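Local structure of transcription termination factor NusA (Planctomyces limnophilus, 4MTN) at residues D103-A106 / Q107-G110; R119-G122 / S123-T126; S146-P149 / N150-I153; L171-H175 / P176-R180; M313-E316 / E317-Q320. The protein probably takes part in both termination and antitermination of transcription, binding the core RNA polymerase and nascent RNA. All coordinates share one frame; numbering follows the deposited sequence.

Contacts 2 and 3 lie in the S1 RNA-binding region, with contacts 1 and 4 at the elements that lead into and out of it. Contacts 2 and 3 are close neighbours, their centres 11 Å apart, joined where the Asn120 amide meets the His147 carbonyl and Ile125 packs on His147. Contact 3 in turn touches contact 4 through Ile153, on strand 152-162, and Arg173, just beyond the end of the neighbouring strand 167-172. Contact 1, where the preceding helix runs into this region, meets contact 4 by packing of Gly110 on Asp177, with centres 15 Å apart. Contact 5 stands apart, about 26 Å from contact 4 between nearest atoms.

Contact 1: D103-A106 / Q107-G110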
# COMPACT_ATOMS: atom_id res chain seq x y z
N ASP A 103 13.37 -0.78 15.18
CA ASP A 103 13.30 0.65 15.42
C ASP A 103 13.81 1.47 14.24
O ASP A 103 13.25 2.51 13.90
CB ASP A 103 14.10 1.03 16.67
CG ASP A 103 13.46 0.51 17.94
OD1 ASP A 103 12.23 0.33 17.97
OD2 ASP A 103 14.20 0.27 18.92
N GLU A 104 14.86 0.97 13.60
CA GLU A 104 15.48 1.67 12.48
C GLU A 104 14.65 1.56 11.20
O GLU A 104 14.39 2.56 10.54
CB GLU A 104 16.89 1.13 12.24
CG GLU A 104 17.61 1.77 11.07
CD GLU A 104 18.97 1.15 10.82
OE1 GLU A 104 19.32 0.18 11.53
OE2 GLU A 104 19.69 1.62 9.91
N TYR A 105 14.24 0.34 10.88
CA TYR A 105 13.58 0.06 9.61
C TYR A 105 12.09 0.44 9.57
O TYR A 105 11.55 0.72 8.50
CB TYR A 105 13.75 -1.42 9.26
CG TYR A 105 15.14 -1.75 8.79
CD1 TYR A 105 15.80 -0.94 7.88
CD2 TYR A 105 15.81 -2.87 9.27
CE1 TYR A 105 17.07 -1.23 7.44
CE2 TYR A 105 17.10 -3.17 8.84
CZ TYR A 105 17.72 -2.35 7.93
OH TYR A 105 18.99 -2.63 7.49
N ALA A 106 11.44 0.46 10.73
CA ALA A 106 10.02 0.81 10.79
C ALA A 106 9.79 2.27 10.43
O ALA A 106 8.69 2.65 10.02
CB ALA A 106 9.46 0.51 12.17
N GLN A 107 10.82 3.09 10.59
CA GLN A 107 10.74 4.51 10.24
C GLN A 107 11.03 4.71 8.76
O GLN A 107 10.83 5.79 8.22
CB GLN A 107 11.72 5.33 11.08
CG GLN A 107 11.66 5.07 12.57
CD GLN A 107 12.60 5.96 13.36
OE1 GLN A 107 12.67 7.17 13.12
NE2 GLN A 107 13.33 5.37 14.30
N LEU A 108 11.49 3.65 8.11
CA LEU A 108 11.91 3.71 6.71
C LEU A 108 10.80 3.30 5.73
O LEU A 108 11.05 3.16 4.54
CB LEU A 108 13.14 2.83 6.48
CG LEU A 108 14.42 3.31 7.16
CD1 LEU A 108 15.60 2.42 6.79
CD2 LEU A 108 14.70 4.76 6.80
N ARG A 109 9.60 3.08 6.24
CA ARG A 109 8.48 2.66 5.39
C ARG A 109 8.22 3.67 4.27
O ARG A 109 8.05 4.86 4.52
CB ARG A 109 7.21 2.46 6.22
CG ARG A 109 7.25 1.22 7.10
CD ARG A 109 5.87 0.88 7.66
NE ARG A 109 4.87 0.75 6.61
CZ ARG A 109 3.82 1.56 6.47
NH1 ARG A 109 3.64 2.55 7.32
NH2 ARG A 109 2.96 1.37 5.48
N GLY A 110 8.19 3.17 3.04
CA GLY A 110 7.98 4.01 1.88
C GLY A 110 9.28 4.54 1.29
O GLY A 110 9.27 5.25 0.29
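Gln107 reaches back over one turn to Asp103, and its side-chain amide, rather than its backbone N, takes the carbonyl oxygen there. Gln107 NE2 lies 2.9 Å from Asp103 O with an N-H...O angle of 153°, the acceptor close to the plane of the amide and the donor well above the plane of the carbonyl. With CG beside the backbone N (chi1 -50°) and the chain extended beyond it, the glutamine leads its amide back along the helix to the carbonyl of Asp103. Gln107 CG also rests on the same oxygen, 3.3 Å from Asp103 O. The setting is the C-terminal end of helix 87-105, where the long helix gives way to the loop before strand 112-120 of the S1 region. The backbone here closes over three residues, Leu108 N donating to Tyr105 O at 3.0 Å. The Leu108 side chain, with CG likewise beside its own N, turns back along the helix: Leu108 CG approaches Glu104 O at 3.5 Å, and Leu108 CD1 meets the edge of the Tyr105 ring near its plane, 3.5 Å from Tyr105 CD1. The tyrosine side chain also touches Ile129 and Lys131. Arg109 lays its aliphatic stem beside the preceding turn, with Arg109 CG 3.6 Å from Ala106 O, while a bend further out in the chain brings its NE to a hydrogen bond with Leu158 O on strand 152-162.

Contact 2: R119-G122 / S123-T126; sequences RNEG and SAIT
Asn120 and Ile125 lie side by side on the same face of a hairpin, as a non-hydrogen-bonded antiparallel pair with CA atoms 4.7 Å apart. The flat amide of Asn120 runs along the isoleucine branch that carries CD1, Asn120 OD1 coming to 3.3 Å from Ile125 CG1. With its CG anti to the backbone N (chi1 -169°), Asn120 carries the amide alongside that branch. Backbone bonds flank this pair: Thr126 N donates to Arg119 O at 2.9 Å, almost straight at 175°, and Glu121 N to Ala124 O at 3.1 Å. Between Glu121 and Ala124 the chain reverses through Gly122 and Ser123, and Ser123 OG packs 3.4 Å from Glu121 CG. Further out, Ile125 reaches Met141 and His147, and its backbone pairs with Leu136 of the next strand, while Thr126 leans on Glu133 and Ile135. The hairpin thus joins strands 112-120 and 124-128 of the S1 sheet. The whole amide of Asn120 lies along hydrocarbon, OD1 closest to it, while Asn120 ND2 probably bonds to His147 O beyond the hairpin, which, if so, would limit rotation of the amide.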
# COMPACT_ATOMS: atom_id res chain seq x y z
N ARG A 119 18.83 -15.56 -1.91
CA ARG A 119 18.07 -16.71 -2.38
C ARG A 119 16.86 -16.26 -3.19
O ARG A 119 16.16 -15.32 -2.81
CB ARG A 119 17.62 -17.59 -1.21
CG ARG A 119 18.75 -18.29 -0.48
CD ARG A 119 19.46 -19.29 -1.38
NE ARG A 119 20.45 -20.07 -0.65
CZ ARG A 119 21.23 -20.99 -1.21
NH1 ARG A 119 21.14 -21.25 -2.50
NH2 ARG A 119 22.11 -21.66 -0.47
N ASN A 120 16.62 -16.93 -4.32
CA ASN A 120 15.47 -16.61 -5.15
C ASN A 120 14.64 -17.85 -5.45
O ASN A 120 15.07 -18.73 -6.19
CB ASN A 120 15.94 -15.96 -6.45
CG ASN A 120 14.79 -15.36 -7.26
OD1 ASN A 120 13.62 -15.53 -6.92
ND2 ASN A 120 15.13 -14.66 -8.34
N GLU A 121 13.44 -17.90 -4.88
CA GLU A 121 12.45 -18.90 -5.26
C GLU A 121 11.33 -18.22 -6.04
O GLU A 121 11.36 -17.01 -6.26
CB GLU A 121 11.88 -19.63 -4.04
CG GLU A 121 11.53 -18.74 -2.86
CD GLU A 121 12.69 -18.57 -1.89
OE1 GLU A 121 13.76 -19.15 -2.14
OE2 GLU A 121 12.51 -17.87 -0.87
N GLY A 122 10.34 -19.00 -6.46
CA GLY A 122 9.22 -18.45 -7.20
C GLY A 122 8.36 -17.56 -6.33
O GLY A 122 7.88 -16.52 -6.76
N SER A 123 8.18 -17.98 -5.08
CA SER A 123 7.29 -17.29 -4.15
C SER A 123 7.85 -15.97 -3.63
O SER A 123 7.13 -14.99 -3.51
CB SER A 123 6.95 -18.21 -2.97
OG SER A 123 8.13 -18.71 -2.37
N ALA A 124 9.15 -15.95 -3.32
CA ALA A 124 9.75 -14.76 -2.74
C ALA A 124 11.24 -14.62 -3.04
O ALA A 124 11.90 -15.59 -3.41
CB ALA A 124 9.52 -14.75 -1.23
N ILE A 125 11.75 -13.41 -2.86
CA ILE A 125 13.17 -13.12 -3.05
C ILE A 125 13.78 -12.59 -1.76
O ILE A 125 13.24 -11.66 -1.16
CB ILE A 125 13.40 -12.10 -4.18
CG1 ILE A 125 12.88 -12.64 -5.51
CG2 ILE A 125 14.88 -11.74 -4.29
CD1 ILE A 125 13.04 -11.67 -6.66
N THR A 126 14.89 -13.18 -1.33
CA THR A 126 15.56 -12.74 -0.11
C THR A 126 16.70 -11.78 -0.44
O THR A 126 17.63 -12.12 -1.17
CB THR A 126 16.11 -13.93 0.69
OG1 THR A 126 15.06 -14.87 0.93
CG2 THR A 126 16.68 -13.46 2.02

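Contact 3: S146-P149 / N150-I153; sequences SHRP and NERI
The loop that brings the chain into strand 152-162 of the S1 domain, a member of the OB class, folds back so that His147 is met by Ile153 and Arg148 by Glu151. Ile153 CD1 stands over one face of the imidazole, 3.7 Å from the His147 ring centroid, in a CH-pi contact displaced toward ND1 and CE1; the two side chains cross at about a right angle. Ile153 CG1 is anti to its backbone N (chi1 -173°), which directs the methyl onto the ring. At the loop surface, the extended Glu151 side chain runs beside the aliphatic part of Arg148, with Glu151 OE2 3.3 Å from Arg148 CB. The charged ends do not close: Arg148 NE remains 4.6 Å from Glu151 OE2, beyond a salt bridge. The reversal between them passes through Asn150, whose positive phi puts it in the left-handed helical region. Around this contact, Asn150, Glu151 and Ile153 share backbone hydrogen bonds with strand 112-120, and His147 NE2 is bonded to Glu145 OE1. An acidic partner at NE2 would probably strengthen the hold of the ring on its proton, while Ile153 offers one face of the ring a hydrocarbon neighbour; the Arg148-Glu151 attraction is likely to be mild and softened by solvent.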
# COMPACT_ATOMS: atom_id res chain seq x y z
N SER A 146 13.98 -10.19 -13.65
CA SER A 146 15.00 -11.17 -13.31
C SER A 146 15.91 -10.67 -12.20
O SER A 146 16.57 -9.64 -12.33
CB SER A 146 15.84 -11.52 -14.54
OG SER A 146 16.92 -12.37 -14.20
N HIS A 147 15.95 -11.41 -11.09
CA HIS A 147 16.83 -11.08 -9.98
C HIS A 147 17.59 -12.32 -9.53
O HIS A 147 17.00 -13.29 -9.06
CB HIS A 147 16.03 -10.48 -8.82
CG HIS A 147 15.26 -9.25 -9.20
ND1 HIS A 147 15.86 -8.03 -9.43
CD2 HIS A 147 13.93 -9.06 -9.39
CE1 HIS A 147 14.94 -7.14 -9.74
NE2 HIS A 147 13.76 -7.74 -9.73
N ARG A 148 18.91 -12.28 -9.68
CA ARG A 148 19.75 -13.44 -9.44
C ARG A 148 20.66 -13.21 -8.23
O ARG A 148 20.94 -12.06 -7.89
CB ARG A 148 20.59 -13.74 -10.69
CG ARG A 148 19.80 -13.68 -11.99
CD ARG A 148 20.66 -14.05 -13.19
NE ARG A 148 21.02 -15.47 -13.18
CZ ARG A 148 20.28 -16.43 -13.72
NH1 ARG A 148 19.13 -16.12 -14.31
NH2 ARG A 148 20.68 -17.69 -13.68
N PRO A 149 21.09 -14.30 -7.58
CA PRO A 149 21.97 -14.21 -6.40
C PRO A 149 23.20 -13.33 -6.64
O PRO A 149 23.75 -13.31 -7.74
CB PRO A 149 22.38 -15.66 -6.17
CG PRO A 149 21.21 -16.44 -6.65
CD PRO A 149 20.66 -15.69 -7.83
N ASN A 150 23.60 -12.60 -5.60
CA ASN A 150 24.74 -11.68 -5.65
C ASN A 150 24.58 -10.59 -6.71
O ASN A 150 25.51 -10.31 -7.47
CB ASN A 150 26.04 -12.45 -5.89
CG ASN A 150 26.51 -13.20 -4.66
OD1 ASN A 150 25.75 -13.37 -3.70
ND2 ASN A 150 27.75 -13.66 -4.68
N GLU A 151 23.40 -9.98 -6.77
CA GLU A 151 23.15 -8.87 -7.68
C GLU A 151 22.52 -7.70 -6.94
O GLU A 151 21.70 -7.88 -6.03
CB GLU A 151 22.25 -9.30 -8.83
CG GLU A 151 22.91 -10.24 -9.83
CD GLU A 151 22.06 -10.48 -11.06
OE1 GLU A 151 20.99 -9.84 -11.18
OE2 GLU A 151 22.46 -11.30 -11.91
N ARG A 152 22.90 -6.49 -7.33
CA ARG A 152 22.37 -5.28 -6.72
C ARG A 152 20.90 -5.09 -7.04
O ARG A 152 20.48 -5.25 -8.18
CB ARG A 152 23.17 -4.05 -7.17
CG ARG A 152 24.62 -4.04 -6.69
CD ARG A 152 24.69 -3.89 -5.18
NE ARG A 152 24.19 -2.60 -4.73
CZ ARG A 152 24.08 -2.24 -3.45
NH1 ARG A 152 24.44 -3.08 -2.49
NH2 ARG A 152 23.61 -1.04 -3.14
N ILE A 153 20.12 -4.75 -6.02
CA ILE A 153 18.69 -4.52 -6.18
C ILE A 153 18.24 -3.49 -5.15
O ILE A 153 18.81 -3.40 -4.06
CB ILE A 153 17.88 -5.83 -6.02
CG1 ILE A 153 16.41 -5.61 -6.35
CG2 ILE A 153 18.05 -6.40 -4.62
CD1 ILE A 153 15.55 -6.85 -6.17

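Contact 4: L171-H175 / P176-R180; sequences LSRAH and PDFVR
His175 has its CG anti to the backbone N (chi1 -160°), which places the imidazole beside Pro176, and chi2 near -83° turns ND1 to the Asp177 amide. Phe178, also with CG anti to N (chi1 -168°), is directed back toward Arg173. The first of these conformations makes a cap: Asp177 N donates to His175 ND1 at 3.0 Å, in the plane of the ring and at its edge. Since ND1 is the acceptor, a neutral imidazole would carry its proton on NE2. One face of the same ring receives Pro176 CD, a CH-pi contact 3.5 Å from the His175 centroid, and the Asp177 carboxylate lies alongside. His175 thus sits at the N-cap of helix 176-186, in the short loop by which the chain passes from strand 167-172 of the S1 sheet to a helix packed on strand 195-203. The backbone continues the start of the helix, Phe178 N bonding to His175 O at 3.0 Å. The Phe178 ring brings its edge to Arg173 O, with Phe178 CD2 at 3.2 Å, and Phe178 CE2 lies over one face of the Arg173 guanidinium, 4.0 Å from Arg173 CZ, though the steeply inclined planes make this no flat stack. That guanidinium is buried and held by several partners: it forms a salt bridge to Glu145 and gives a hydrogen bond to Arg154 O, while Arg202 reaches both Arg173 O and His175 O.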
# COMPACT_ATOMS: atom_id res chain seq x y z
N LEU A 171 9.78 -5.89 1.48
CA LEU A 171 10.00 -4.84 0.50
C LEU A 171 8.94 -4.87 -0.60
O LEU A 171 8.13 -5.79 -0.67
CB LEU A 171 11.39 -5.00 -0.12
CG LEU A 171 12.53 -5.29 0.85
CD1 LEU A 171 13.79 -5.68 0.08
CD2 LEU A 171 12.80 -4.10 1.75
N SER A 172 8.95 -3.85 -1.45
CA SER A 172 8.11 -3.83 -2.65
C SER A 172 8.77 -3.06 -3.78
O SER A 172 9.27 -1.96 -3.57
CB SER A 172 6.75 -3.23 -2.33
OG SER A 172 5.90 -3.25 -3.46
N ARG A 173 8.78 -3.63 -4.99
CA ARG A 173 9.08 -2.82 -6.17
C ARG A 173 7.80 -2.45 -6.90
O ARG A 173 7.82 -1.67 -7.85
CB ARG A 173 10.03 -3.56 -7.11
CG ARG A 173 11.15 -4.31 -6.41
CD ARG A 173 12.49 -4.05 -7.07
NE ARG A 173 12.39 -3.99 -8.53
CZ ARG A 173 13.25 -3.33 -9.30
NH1 ARG A 173 14.26 -2.67 -8.75
NH2 ARG A 173 13.09 -3.32 -10.62
N ALA A 174 6.68 -3.00 -6.44
CA ALA A 174 5.39 -2.80 -7.10
C ALA A 174 4.57 -1.66 -6.48
O ALA A 174 3.54 -1.26 -7.03
CB ALA A 174 4.58 -4.09 -7.07
N HIS A 175 5.03 -1.15 -5.34
CA HIS A 175 4.29 -0.12 -4.62
C HIS A 175 4.44 1.23 -5.32
O HIS A 175 5.51 1.54 -5.84
CB HIS A 175 4.76 -0.03 -3.17
CG HIS A 175 3.78 0.64 -2.25
ND1 HIS A 175 3.69 2.01 -2.13
CD2 HIS A 175 2.85 0.12 -1.42
CE1 HIS A 175 2.75 2.31 -1.26
NE2 HIS A 175 2.22 1.18 -0.81
N PRO A 176 3.37 2.04 -5.33
CA PRO A 176 3.41 3.39 -5.88
C PRO A 176 4.55 4.23 -5.30
O PRO A 176 5.16 5.02 -6.02
CB PRO A 176 2.05 3.97 -5.48
CG PRO A 176 1.16 2.79 -5.43
CD PRO A 176 2.00 1.65 -4.92
N ASP A 177 4.84 4.05 -4.01
CA ASP A 177 5.89 4.80 -3.35
C ASP A 177 7.26 4.60 -4.00
O ASP A 177 8.12 5.48 -3.92
CB ASP A 177 5.98 4.43 -1.87
CG ASP A 177 4.84 5.00 -1.05
OD1 ASP A 177 4.13 5.90 -1.56
OD2 ASP A 177 4.65 4.55 0.10
N PHE A 178 7.45 3.46 -4.65
CA PHE A 178 8.72 3.19 -5.34
C PHE A 178 8.93 4.18 -6.48
O PHE A 178 10.03 4.70 -6.66
CB PHE A 178 8.76 1.76 -5.87
CG PHE A 178 10.12 1.32 -6.34
CD1 PHE A 178 11.26 1.85 -5.77
CD2 PHE A 178 10.26 0.39 -7.36
CE1 PHE A 178 12.52 1.46 -6.19
CE2 PHE A 178 11.51 -0.00 -7.79
CZ PHE A 178 12.64 0.53 -7.21
N VAL A 179 7.87 4.43 -7.25
CA VAL A 179 7.93 5.39 -8.34
C VAL A 179 8.15 6.80 -7.81
O VAL A 179 8.95 7.56 -8.35
CB VAL A 179 6.64 5.36 -9.18
CG1 VAL A 179 6.66 6.44 -10.24
CG2 VAL A 179 6.45 3.99 -9.81
N ARG A 180 7.44 7.13 -6.73
CA ARG A 180 7.53 8.44 -6.11
C ARG A 180 8.96 8.75 -5.66
O ARG A 180 9.45 9.86 -5.86
CB ARG A 180 6.57 8.53 -4.92
CG ARG A 180 6.55 9.88 -4.24
CD ARG A 180 5.63 9.88 -3.02
NE ARG A 180 4.21 9.83 -3.39
CZ ARG A 180 3.43 10.90 -3.50
NH1 ARG A 180 3.93 12.11 -3.27
NH2 ARG A 180 2.16 10.76 -3.84

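Contact 5: M313-E316 / E317-Q320; sequences MTRE and ELDQ
A capping box opens helix 316-330, with Thr314 and Glu317 exchanging backbone and side-chain bonds where the chain leaves strand 309-313. Glu317 N donates to Thr314 OG1 at 3.2 Å and a nearly straight 166°; in return Thr314 N reaches Glu317 OE2 at 3.3 Å, a weak bond. Both side chains start from the position between backbone N and carbonyl carbon (chi1 73° for Thr314, 75° for Glu317), which points the hydroxyl at the first turn and folds the glutamate back toward the Thr314 amide. The reach of Glu317 extends further, its OE2 lying 3.3 Å from Met313 CB. Met313, modelled as selenomethionine, crosses Leu318 at about a right angle, and its end bends to place Met313 CE 3.7 Å from Leu318 CA. Arg315 pairs with Asp319 one turn on: Arg315 NE and Asp319 OD1 form a salt bridge at 3.4 Å, with the guanidinium and carboxylate planes steeply inclined to each other. Leu318 CD2 meanwhile lies over one face of that guanidinium, 3.7 Å from Arg315 NH1. Regular helical bonding is under way, with Asp319 N bonded to Arg315 O at 3.1 Å and Gln320 N to Glu316 O. Leu318 also packs on Leu280 and Leu282 of strand 278-282, which ties the helix start to the sheet. Glu316 and Glu317, in the first turn, would be expected to interact favourably with the helix dipole. The reciprocal Thr-Glu pairing is that of the classic helix N-terminal capping box, here at a strand-to-helix passage consistent with the second KH module of NusA.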
# COMPACT_ATOMS: atom_id res chain seq x y z
N MSE A 313 -18.90 7.32 -21.02
CA MSE A 313 -19.97 7.07 -21.98
C MSE A 313 -20.00 8.16 -23.04
O MSE A 313 -19.35 9.19 -22.90
CB MSE A 313 -21.33 7.00 -21.28
CG MSE A 313 -21.43 5.97 -20.17
SE MSE A 313 -23.14 6.07 -19.24
CE MSE A 313 -24.30 5.55 -20.72
N THR A 314 -20.75 7.92 -24.11
CA THR A 314 -21.02 8.98 -25.08
C THR A 314 -22.27 9.72 -24.63
O THR A 314 -22.88 9.35 -23.63
CB THR A 314 -21.21 8.43 -26.51
OG1 THR A 314 -22.49 7.78 -26.60
CG2 THR A 314 -20.11 7.44 -26.86
N ARG A 315 -22.65 10.77 -25.36
CA ARG A 315 -23.84 11.53 -25.00
C ARG A 315 -25.10 10.80 -25.45
O ARG A 315 -26.11 10.80 -24.75
CB ARG A 315 -23.79 12.93 -25.61
CG ARG A 315 -24.94 13.83 -25.18
CD ARG A 315 -24.87 14.14 -23.69
NE ARG A 315 -26.14 14.62 -23.17
CZ ARG A 315 -26.32 15.08 -21.93
NH1 ARG A 315 -25.30 15.12 -21.09
NH2 ARG A 315 -27.52 15.49 -21.54
N GLU A 316 -25.03 10.17 -26.62
CA GLU A 316 -26.17 9.48 -27.19
C GLU A 316 -26.57 8.26 -26.37
O GLU A 316 -27.75 8.01 -26.14
CB GLU A 316 -25.88 9.06 -28.64
CG GLU A 316 -25.86 10.22 -29.63
CD GLU A 316 -24.62 11.08 -29.51
OE1 GLU A 316 -23.62 10.60 -28.93
OE2 GLU A 316 -24.64 12.23 -30.00
N GLU A 317 -25.57 7.49 -25.93
CA GLU A 317 -25.84 6.29 -25.15
C GLU A 317 -26.17 6.64 -23.71
O GLU A 317 -26.68 5.80 -22.96
CB GLU A 317 -24.65 5.32 -25.22
CG GLU A 317 -23.46 5.73 -24.38
CD GLU A 317 -22.26 4.83 -24.62
OE1 GLU A 317 -22.19 4.21 -25.71
OE2 GLU A 317 -21.38 4.75 -23.74
N LEU A 318 -25.88 7.87 -23.31
CA LEU A 318 -26.28 8.36 -22.00
C LEU A 318 -27.77 8.69 -22.00
O LEU A 318 -28.50 8.32 -21.08
CB LEU A 318 -25.48 9.60 -21.60
CG LEU A 318 -25.93 10.25 -20.29
CD1 LEU A 318 -25.75 9.30 -19.12
CD2 LEU A 318 -25.19 11.56 -20.05
N ASP A 319 -28.22 9.38 -23.04
CA ASP A 319 -29.63 9.72 -23.20
C ASP A 319 -30.48 8.46 -23.25
O ASP A 319 -31.59 8.43 -22.72
CB ASP A 319 -29.85 10.56 -24.46
CG ASP A 319 -29.02 11.83 -24.48
OD1 ASP A 319 -28.72 12.35 -23.38
OD2 ASP A 319 -28.66 12.30 -25.58
N GLN A 320 -29.95 7.43 -23.89
CA GLN A 320 -30.61 6.13 -23.95
C GLN A 320 -30.60 5.49 -22.56
O GLN A 320 -31.54 4.78 -22.19
CB GLN A 320 -29.92 5.22 -24.96
CG GLN A 320 -30.53 3.84 -25.09
CD GLN A 320 -29.75 2.94 -26.02
OE1 GLN A 320 -28.79 3.38 -26.66
NE2 GLN A 320 -30.15 1.68 -26.10